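Local coordinates for VP2 (Primate bocaparvovirus 1, PDB 7L0Y), which self-assembles into the T=1 icosahedral capsid of human bocavirus 1, a shell of 60 capsid protein copies about 26 nm across, at residues G478-G483 against Q501-D506. Sequence-based numbering, arbitrary orientation.
Sequences GMSLGG and QPTSYD
S480 and T503 bring together two segments of irregular loop, 478-483 and 501-506, whose backbones keep well apart: at their nearest, the CA atoms of S480 and T503 are 7.6 Å from each other. No backbone hydrogen bond crosses the gap, and only about 96 Å² of surface is buried. Both residues aim their CB at the opposite segment, and the two hydroxyls meet tip to tip in a weak hydrogen bond, S480 OG lying 3.3 Å from T503 OG1. Either oxygen could be the donor. In each residue the hydroxyl oxygen sits between the backbone N and the carbonyl carbon (chi1 64° in S480, 57° in T503), a rotation that carries both oxygens into the gap, while T503 CG2 stays beside its own backbone N.

The stronger polar partner of S480 OG is Q507, just beyond the second segment. Its NE2 bonds to S480 OG and to G478 O, and its OE1 accepts the backbone N-H groups of T503 and S504, so this one amide ties both segments together and the hydroxyl pair supplements it. Beside S480, M479 packs on T490 of the same chain and on Y195 and P470 of two different neighbouring subunits, which places the contact next to subunit interfaces of the shell. The contact is thus surface loop-to-loop packing within the long C-terminal loop between strands 446-462 and 516-517, an irregular extension of the jelly-roll beta-barrel fold of parvovirus capsid proteins.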
loop_
_atom_site.group_PDB
_atom_site.type_symbol
_atom_site.label_atom_id
_atom_site.label_comp_id
_atom_site.label_asym_id
_atom_site.label_seq_id
_atom_site.Cartn_x
_atom_site.Cartn_y
_atom_site.Cartn_z
ATOM N N GLY A 478 0.704 105.028 41.647
ATOM C CA GLY A 478 1.640 105.390 42.696
ATOM C C GLY A 478 2.953 105.936 42.171
ATOM O O GLY A 478 3.832 106.302 42.954
ATOM N N MET A 479 3.110 105.991 40.854
ATOM C CA MET A 479 4.311 106.541 40.245
ATOM C C MET A 479 4.312 108.065 40.336
ATOM O O MET A 479 3.312 108.694 40.687
ATOM C CB MET A 479 4.433 106.072 38.799
ATOM C CG MET A 479 4.413 104.560 38.708
ATOM S SD MET A 479 5.731 103.804 39.672
ATOM C CE MET A 479 5.260 102.087 39.596
ATOM N N SER A 480 5.476 108.654 40.084
ATOM C CA SER A 480 5.653 110.096 40.161
ATOM C C SER A 480 6.246 110.630 38.861
ATOM O O SER A 480 6.727 109.876 38.016
ATOM C CB SER A 480 6.548 110.488 41.340
ATOM O OG SER A 480 7.857 109.987 41.174
ATOM N N LEU A 481 6.178 111.948 38.705
ATOM C CA LEU A 481 6.747 112.618 37.543
ATOM C C LEU A 481 8.191 113.021 37.813
ATOM O O LEU A 481 8.553 113.370 38.938
ATOM C CB LEU A 481 5.937 113.856 37.154
ATOM C CG LEU A 481 4.478 113.773 36.699
ATOM C CD1 LEU A 481 3.600 113.333 37.827
ATOM C CD2 LEU A 481 3.997 115.125 36.270
ATOM N N GLY A 482 9.015 112.970 36.771
ATOM C CA GLY A 482 10.423 113.296 36.900
ATOM C C GLY A 482 11.003 113.726 35.573
ATOM O O GLY A 482 10.289 113.929 34.590
ATOM N N GLY A 483 12.322 113.873 35.562
ATOM C CA GLY A 483 13.019 114.359 34.391
ATOM C C GLY A 483 13.012 115.868 34.308
ATOM O O GLY A 483 12.552 116.574 35.208
ATOM N N GLN A 501 14.123 107.227 37.427
ATOM C CA GLN A 501 14.162 106.186 38.431
ATOM C C GLN A 501 12.971 106.297 39.371
ATOM O O GLN A 501 12.377 107.365 39.514
ATOM C CB GLN A 501 15.461 106.267 39.212
ATOM C CG GLN A 501 16.685 106.034 38.367
ATOM C CD GLN A 501 16.675 104.688 37.685
ATOM O OE1 GLN A 501 16.271 103.688 38.266
ATOM N NE2 GLN A 501 17.118 104.659 36.441
ATOM N N PRO A 502 12.596 105.197 40.025
ATOM C CA PRO A 502 11.645 105.294 41.139
ATOM C C PRO A 502 12.235 106.118 42.271
ATOM O O PRO A 502 13.396 105.941 42.641
ATOM C CB PRO A 502 11.429 103.834 41.550
ATOM C CG PRO A 502 12.615 103.119 41.038
ATOM C CD PRO A 502 12.978 103.802 39.762
ATOM N N THR A 503 11.451 107.063 42.779
ATOM C CA THR A 503 11.940 107.906 43.862
ATOM C C THR A 503 11.512 107.381 45.225
ATOM O O THR A 503 11.994 107.860 46.255
ATOM C CB THR A 503 11.466 109.345 43.668
ATOM O OG1 THR A 503 10.038 109.378 43.584
ATOM C CG2 THR A 503 12.051 109.918 42.409
ATOM N N SER A 504 10.626 106.397 45.261
ATOM C CA SER A 504 10.145 105.871 46.524
ATOM C C SER A 504 10.234 104.357 46.530
ATOM O O SER A 504 10.429 103.712 45.498
ATOM C CB SER A 504 8.703 106.301 46.816
ATOM O OG SER A 504 7.788 105.713 45.917
ATOM N N TYR A 505 10.083 103.805 47.730
ATOM C CA TYR A 505 10.203 102.368 47.920
ATOM C C TYR A 505 9.024 101.626 47.309
ATOM O O TYR A 505 9.177 100.509 46.806
ATOM C CB TYR A 505 10.328 102.078 49.414
ATOM C CG TYR A 505 10.359 100.627 49.783
ATOM C CD1 TYR A 505 11.486 99.865 49.559
ATOM C CD2 TYR A 505 9.274 100.028 50.384
ATOM C CE1 TYR A 505 11.524 98.549 49.905
ATOM C CE2 TYR A 505 9.302 98.713 50.734
ATOM C CZ TYR A 505 10.429 97.974 50.494
ATOM O OH TYR A 505 10.462 96.647 50.845
ATOM N N ASP A 506 7.840 102.236 47.333
ATOM C CA ASP A 506 6.669 101.574 46.776
ATOM C C ASP A 506 6.690 101.575 45.258
ATOM O O ASP A 506 6.119 100.677 44.632
ATOM C CB ASP A 506 5.395 102.234 47.293
ATOM C CG ASP A 506 5.113 101.895 48.739
ATOM O OD1 ASP A 506 5.698 100.915 49.243
ATOM O OD2 ASP A 506 4.308 102.605 49.376
#